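Local coordinates for periplasmic binding protein (PDB 4N01), which probably binds a solute in the periplasm and delivers it to a membrane transporter, at residues A66-S70 against Q71-E75; V189-Q192 against R193-A197; F212-D215 against S216-G219. All coordinates share one frame; numbering follows the deposited sequence.

Interaction 1: residues A66-S70 against Q71-E75; sequences AVSMS and QATTE
Ser68 OG is gripped by two threonine hydroxyls from the first turn of the helix that follows it: Ser68 OG lies 2.7 Å from Thr73 OG1 and 2.8 Å from Thr74 OG1, a hydrogen bond in each case. The setting is the strand-to-helix junction of a beta-alpha-beta unit, where strand 66-68 gives way to helix 71-79. Ser68 sends its hydroxyl opposite its own backbone N (chi1 173°), which carries it across the turn to the helix. Serine suits this place because a short hydroxyl fits between two neighbours and can both give and accept, so it can pair with both threonine hydroxyls in this buried place. Ser70 stands at the N-cap, yet its OG bonds to Trp131 N instead of capping the helix; its carbonyl starts the helical pattern, taking Thr74 N at 3.0 Å from Ser70 O. Gln71, the next residue, accepts at OE1 from Glu93 N, and one turn further Glu75 OE2 forms a salt bridge with Arg319, which would probably help to keep the carboxylate charged. Gln71 and Glu75 also meet each other: Gln71 NE2 reaches Glu75 OE2 at 2.9 Å, almost straight at 173°, with the oxygen in the amide plane and the nitrogen above the carboxylate plane.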
loop_
_atom_site.group_PDB
_atom_site.type_symbol
_atom_site.label_atom_id
_atom_site.label_comp_id
_atom_site.label_asym_id
_atom_site.label_seq_id
_atom_site.Cartn_x
_atom_site.Cartn_y
_atom_site.Cartn_z
ATOM N N ALA A 66 9.111 -18.983 2.390
ATOM C CA ALA A 66 8.606 -17.856 1.614
ATOM C C ALA A 66 9.475 -16.618 1.815
ATOM O O ALA A 66 9.955 -16.366 2.926
ATOM C CB ALA A 66 7.181 -17.554 2.013
ATOM N N VAL A 67 9.688 -15.864 0.739
ATOM C CA VAL A 67 10.456 -14.630 0.807
ATOM C C VAL A 67 9.578 -13.469 0.378
ATOM O O VAL A 67 8.951 -13.509 -0.687
ATOM C CB VAL A 67 11.711 -14.666 -0.094
ATOM C CG1 VAL A 67 12.346 -13.275 -0.183
ATOM C CG2 VAL A 67 12.732 -15.697 0.440
ATOM N N SER A 68 9.527 -12.435 1.208
ATOM C CA SER A 68 8.797 -11.236 0.839
ATOM C C SER A 68 9.783 -10.144 0.427
ATOM O O SER A 68 10.672 -9.780 1.196
ATOM C CB SER A 68 7.930 -10.751 1.997
ATOM O OG SER A 68 7.361 -9.494 1.670
HETATM N N MSE A 69 9.623 -9.632 -0.791
HETATM C CA MSE A 69 10.546 -8.641 -1.343
HETATM C C MSE A 69 10.117 -7.199 -1.066
HETATM O O MSE A 69 10.815 -6.264 -1.456
HETATM C CB MSE A 69 10.671 -8.832 -2.863
HETATM C CG MSE A 69 11.185 -10.193 -3.293
HETATM SE SE MSE A 69 13.100 -10.441 -3.010
HETATM C CE MSE A 69 13.751 -9.573 -4.648
ATOM N N SER A 70 8.970 -7.010 -0.415
ATOM C CA SER A 70 8.457 -5.657 -0.171
ATOM C C SER A 70 7.840 -5.560 1.213
ATOM O O SER A 70 7.353 -6.560 1.752
ATOM C CB SER A 70 7.393 -5.291 -1.209
ATOM O OG SER A 70 7.890 -5.480 -2.531
ATOM N N GLN A 71 7.832 -4.364 1.793
ATOM C CA GLN A 71 7.280 -4.236 3.136
ATOM C C GLN A 71 5.784 -4.537 3.191
ATOM O O GLN A 71 5.301 -5.127 4.170
ATOM C CB GLN A 71 7.552 -2.855 3.729
ATOM C CG GLN A 71 7.000 -2.720 5.142
ATOM C CD GLN A 71 7.497 -1.482 5.854
ATOM O OE1 GLN A 71 8.443 -0.823 5.399
ATOM N NE2 GLN A 71 6.857 -1.149 6.976
ATOM N N ALA A 72 5.058 -4.127 2.151
ATOM C CA ALA A 72 3.612 -4.314 2.115
ATOM C C ALA A 72 3.233 -5.796 2.153
ATOM O O ALA A 72 2.369 -6.196 2.936
ATOM C CB ALA A 72 3.000 -3.626 0.902
ATOM N N THR A 73 3.887 -6.616 1.335
ATOM C CA THR A 73 3.610 -8.048 1.375
ATOM C C THR A 73 4.159 -8.692 2.649
ATOM O O THR A 73 3.610 -9.681 3.133
ATOM C CB THR A 73 4.141 -8.780 0.125
ATOM O OG1 THR A 73 5.518 -8.447 -0.065
ATOM C CG2 THR A 73 3.335 -8.383 -1.126
ATOM N N THR A 74 5.238 -8.143 3.205
ATOM C CA THR A 74 5.726 -8.616 4.508
ATOM C C THR A 74 4.658 -8.438 5.584
ATOM O O THR A 74 4.399 -9.354 6.373
ATOM C CB THR A 74 7.011 -7.889 4.940
ATOM O OG1 THR A 74 8.099 -8.322 4.118
ATOM C CG2 THR A 74 7.347 -8.181 6.411
ATOM N N GLU A 75 4.023 -7.267 5.604
ATOM C CA GLU A 75 2.974 -7.014 6.585
ATOM C C GLU A 75 1.752 -7.897 6.356
ATOM O O GLU A 75 1.179 -8.412 7.317
ATOM C CB GLU A 75 2.639 -5.506 6.677
ATOM C CG GLU A 75 3.865 -4.719 7.172
ATOM C CD GLU A 75 3.634 -3.229 7.414
ATOM O OE1 GLU A 75 2.587 -2.678 6.988
ATOM O OE2 GLU A 75 4.522 -2.598 8.046
#

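Interaction 2: residues V189-Q192 against R193-A197; sequences VADQ and RKTLA
Val189 and Arg193 lie side by side on one flank of helix 182-203, one helical turn apart, pointing the same way. Their backbones form a regular i to i+4 bond, Arg193 N to Val189 O at 2.9 Å, and Lys194, Thr195 and Leu196 repeat the pattern. The arginine sets CG opposite its carbonyl carbon (chi1 -68°) and then runs extended to NE, so the side chain leans back over the preceding turn, with Arg193 CG 3.3 Å from Val189 O and Arg193 NE 3.6 Å from Val189 CG1. A long chain suits the place, since its guanidinium can lie obliquely beside that methyl through NE, CZ and NH2 while NH1 makes a salt bridge with Glu166 of helix 165-178. Gln192 behaves differently, bending at chi2 (-56°), and its side chain packs on Phe169 and on Val321 of helix 320-332. Lys194 leads its amine outward, with Lys194 NZ still 6.8 Å from Asp191 OD1, too far for a salt bridge. Asp191 and Thr195, one turn apart, are both short enough for water to bridge them: one water donates a hydrogen bond to Asp191 OD1 at 3.2 Å and lies 2.9 Å from Thr195 OG1.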
loop_
_atom_site.group_PDB
_atom_site.type_symbol
_atom_site.label_atom_id
_atom_site.label_comp_id
_atom_site.label_asym_id
_atom_site.label_seq_id
_atom_site.Cartn_x
_atom_site.Cartn_y
_atom_site.Cartn_z
ATOM N N VAL A 189 -10.589 -10.039 7.166
ATOM C CA VAL A 189 -11.482 -9.295 6.284
ATOM C C VAL A 189 -12.787 -8.950 7.002
ATOM O O VAL A 189 -13.276 -7.817 6.902
ATOM C CB VAL A 189 -11.775 -10.070 4.973
ATOM C CG1 VAL A 189 -12.931 -9.412 4.165
ATOM C CG2 VAL A 189 -10.501 -10.148 4.125
ATOM N N ALA A 190 -13.353 -9.915 7.725
ATOM C CA ALA A 190 -14.615 -9.667 8.429
ATOM C C ALA A 190 -14.484 -8.500 9.403
ATOM O O ALA A 190 -15.368 -7.633 9.483
ATOM C CB ALA A 190 -15.070 -10.920 9.165
ATOM N N ASP A 191 -13.383 -8.476 10.147
ATOM C CA ASP A 191 -13.151 -7.401 11.103
ATOM C C ASP A 191 -12.977 -6.058 10.393
ATOM O O ASP A 191 -13.487 -5.037 10.856
ATOM C CB ASP A 191 -11.929 -7.718 11.963
ATOM C CG ASP A 191 -11.578 -6.596 12.908
ATOM O OD1 ASP A 191 -12.288 -6.430 13.927
ATOM O OD2 ASP A 191 -10.589 -5.875 12.638
ATOM N N GLN A 192 -12.278 -6.059 9.258
ATOM C CA GLN A 192 -12.070 -4.825 8.510
ATOM C C GLN A 192 -13.410 -4.286 8.035
ATOM O O GLN A 192 -13.640 -3.079 8.073
ATOM C CB GLN A 192 -11.150 -5.054 7.308
ATOM C CG GLN A 192 -9.745 -5.553 7.668
ATOM C CD GLN A 192 -9.020 -4.645 8.650
ATOM O OE1 GLN A 192 -8.895 -4.971 9.831
ATOM N NE2 GLN A 192 -8.526 -3.509 8.164
ATOM N N ARG A 193 -14.299 -5.174 7.600
ATOM C CA ARG A 193 -15.599 -4.739 7.085
ATOM C C ARG A 193 -16.446 -4.116 8.180
ATOM O O ARG A 193 -17.170 -3.142 7.942
ATOM C CB ARG A 193 -16.388 -5.906 6.484
ATOM C CG ARG A 193 -15.816 -6.496 5.221
ATOM C CD ARG A 193 -16.841 -7.374 4.527
ATOM N NE ARG A 193 -16.204 -8.149 3.468
ATOM C CZ ARG A 193 -15.898 -7.660 2.273
ATOM N NH1 ARG A 193 -16.185 -6.388 1.982
ATOM N NH2 ARG A 193 -15.305 -8.441 1.373
ATOM N N LYS A 194 -16.378 -4.708 9.371
ATOM C CA LYS A 194 -17.162 -4.251 10.506
ATOM C C LYS A 194 -16.719 -2.852 10.901
ATOM O O LYS A 194 -17.550 -1.962 11.115
ATOM C CB LYS A 194 -16.979 -5.205 11.686
ATOM C CG LYS A 194 -17.944 -4.990 12.831
ATOM C CD LYS A 194 -17.769 -6.094 13.864
ATOM C CE LYS A 194 -18.767 -5.955 14.996
ATOM N NZ LYS A 194 -18.593 -4.660 15.692
ATOM N N THR A 195 -15.407 -2.659 10.992
ATOM C CA THR A 195 -14.853 -1.339 11.299
ATOM C C THR A 195 -15.185 -0.310 10.212
ATOM O O THR A 195 -15.557 0.828 10.524
ATOM C CB THR A 195 -13.326 -1.403 11.509
ATOM O OG1 THR A 195 -13.045 -2.216 12.650
ATOM C CG2 THR A 195 -12.752 -0.006 11.731
ATOM N N LEU A 196 -15.066 -0.705 8.944
ATOM C CA LEU A 196 -15.355 0.212 7.842
ATOM C C LEU A 196 -16.810 0.657 7.882
ATOM O O LEU A 196 -17.118 1.829 7.652
ATOM C CB LEU A 196 -15.032 -0.429 6.483
ATOM C CG LEU A 196 -15.377 0.454 5.273
ATOM C CD1 LEU A 196 -14.546 1.730 5.305
ATOM C CD2 LEU A 196 -15.172 -0.296 3.954
ATOM N N ALA A 197 -17.706 -0.272 8.202
ATOM C CA ALA A 197 -19.122 0.058 8.296
ATOM C C ALA A 197 -19.372 1.055 9.429
ATOM O O ALA A 197 -20.238 1.933 9.319
ATOM C CB ALA A 197 -19.937 -1.194 8.515
HETATM O O HOH W 1 -14.613 -4.232 14.030
HETATM O O HOH W 2 -10.780 -3.121 12.701
#

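Interaction 3: residues F212-D215 against S216-G219; sequences FIYD and SEDG
At the carboxy end of strand 209-214, in a four-stranded parallel sheet, the chain passes into the short, weakly bonded strand 216-217 at the margin of a small antiparallel sheet, and Tyr214 spans the step. Its hydroxyl donates to Glu217, Tyr214 OH to Glu217 OE1 at 2.8 Å. The acceptor lies at the ring edge, in the ring plane, whereas the hydroxyl comes to the carboxylate from its anti side, tilted 29° out of the carboxylate plane, with ring and carboxylate planes 62° apart. Glu217 meets it by holding CG between its backbone N and carbonyl carbon (chi1 71°), after which the chain extends past the phenol; Glu217 CG is 3.1 Å from Tyr214 OH, a snug fit. The backbone of Ser216 lies over one face of the ring, Ser216 C being 4.1 Å from Tyr214 CZ. Tyrosine suits this place because its flat ring can cover the turn while its hydroxyl reaches a polar group beyond. A phenylalanine here would probably leave Glu217 OE1 without its donor and the glutamate chain freer to turn. The other glutamate oxygen, OE2, makes a salt bridge with Lys288, so two groups grip the carboxylate. On Asp215, OD1 bonds to Tyr272 OH while OD2 uses its anti lone pair to accept from the next residue, Ser216 OG to Asp215 OD2 at 2.8 Å. Ser216 N, by contrast, is buried without a partner. Ser216 OG also has a weak bond to a glycerol that is probably a crystallisation additive. A polar turn beyond the carboxy end of a central parallel strand is the region where alpha/beta folds commonly place their binding sites, as the lobes of periplasmic binding proteins do.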
loop_
_atom_site.group_PDB
_atom_site.type_symbol
_atom_site.label_atom_id
_atom_site.label_comp_id
_atom_site.label_asym_id
_atom_site.label_seq_id
_atom_site.Cartn_x
_atom_site.Cartn_y
_atom_site.Cartn_z
ATOM N N PHE A 212 -6.167 16.526 -2.079
ATOM C CA PHE A 212 -5.023 16.408 -2.967
ATOM C C PHE A 212 -3.944 15.660 -2.206
ATOM O O PHE A 212 -3.647 15.981 -1.053
ATOM C CB PHE A 212 -4.529 17.803 -3.371
ATOM C CG PHE A 212 -3.213 17.796 -4.099
ATOM C CD1 PHE A 212 -3.123 17.303 -5.399
ATOM C CD2 PHE A 212 -2.074 18.302 -3.496
ATOM C CE1 PHE A 212 -1.902 17.301 -6.074
ATOM C CE2 PHE A 212 -0.855 18.310 -4.164
ATOM C CZ PHE A 212 -0.768 17.807 -5.452
ATOM N N ILE A 213 -3.378 14.633 -2.827
ATOM C CA ILE A 213 -2.305 13.883 -2.187
ATOM C C ILE A 213 -0.943 14.417 -2.643
ATOM O O ILE A 213 -0.626 14.418 -3.838
ATOM C CB ILE A 213 -2.393 12.378 -2.502
ATOM C CG1 ILE A 213 -3.699 11.803 -1.943
ATOM C CG2 ILE A 213 -1.208 11.663 -1.888
ATOM C CD1 ILE A 213 -4.848 11.843 -2.906
ATOM N N TYR A 214 -0.136 14.859 -1.686
ATOM C CA TYR A 214 1.164 15.444 -1.980
ATOM C C TYR A 214 2.233 14.465 -1.502
ATOM O O TYR A 214 2.466 14.317 -0.296
ATOM C CB TYR A 214 1.281 16.805 -1.276
ATOM C CG TYR A 214 2.616 17.531 -1.390
ATOM C CD1 TYR A 214 2.818 18.508 -2.358
ATOM C CD2 TYR A 214 3.653 17.267 -0.505
ATOM C CE1 TYR A 214 4.023 19.192 -2.451
ATOM C CE2 TYR A 214 4.858 17.945 -0.591
ATOM C CZ TYR A 214 5.037 18.903 -1.565
ATOM O OH TYR A 214 6.236 19.570 -1.637
ATOM N N ASP A 215 2.859 13.763 -2.440
ATOM C CA ASP A 215 3.912 12.825 -2.068
ATOM C C ASP A 215 5.223 13.555 -1.866
ATOM O O ASP A 215 5.937 13.337 -0.875
ATOM C CB ASP A 215 4.106 11.772 -3.149
ATOM C CG ASP A 215 5.246 10.830 -2.830
ATOM O OD1 ASP A 215 4.991 9.775 -2.208
ATOM O OD2 ASP A 215 6.408 11.145 -3.183
ATOM N N SER A 216 5.544 14.411 -2.829
ATOM C CA SER A 216 6.800 15.135 -2.846
ATOM C C SER A 216 6.735 16.122 -4.001
ATOM O O SER A 216 5.753 16.149 -4.746
ATOM C CB SER A 216 7.960 14.167 -3.049
ATOM O OG SER A 216 7.756 13.380 -4.212
ATOM N N GLU A 217 7.768 16.937 -4.159
ATOM C CA GLU A 217 7.828 17.808 -5.322
ATOM C C GLU A 217 9.250 17.942 -5.823
ATOM O O GLU A 217 10.206 17.824 -5.058
ATOM C CB GLU A 217 7.226 19.191 -5.032
ATOM C CG GLU A 217 8.056 20.065 -4.101
ATOM C CD GLU A 217 7.502 21.481 -3.971
ATOM O OE1 GLU A 217 6.385 21.654 -3.429
ATOM O OE2 GLU A 217 8.184 22.432 -4.413
ATOM N N ASP A 218 9.383 18.161 -7.125
ATOM C CA ASP A 218 10.672 18.451 -7.742
ATOM C C ASP A 218 10.328 19.419 -8.855
ATOM O O ASP A 218 10.298 19.047 -10.031
ATOM C CB ASP A 218 11.306 17.174 -8.297
ATOM C CG ASP A 218 12.808 17.297 -8.472
ATOM O OD1 ASP A 218 13.442 18.032 -7.685
ATOM O OD2 ASP A 218 13.359 16.655 -9.392
ATOM N N GLY A 219 10.038 20.661 -8.474
ATOM C CA GLY A 219 9.463 21.628 -9.391
ATOM C C GLY A 219 7.954 21.451 -9.447
ATOM O O GLY A 219 7.197 22.326 -9.019
#

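Overall arrangement
Along the chain the three contacts come in series, interaction 1, then 2, then 3, and none touches another. Interaction 1 belongs to the five-stranded parallel sheet containing strand 66-68, and interaction 3 to the four-stranded parallel sheet containing strand 209-214; they lie on opposite sides of the chain's centre, their centres about 26 Å apart. Interaction 2 lies on the long helix 182-203, which is followed in the chain by strand 209-214; its centre is about 23 Å from that of interaction 1 and about 31 Å from that of interaction 3. Such a helix joining two alpha/beta lobes is consistent with the binding-protein architecture of this family, in which ligand would probably sit between the lobes.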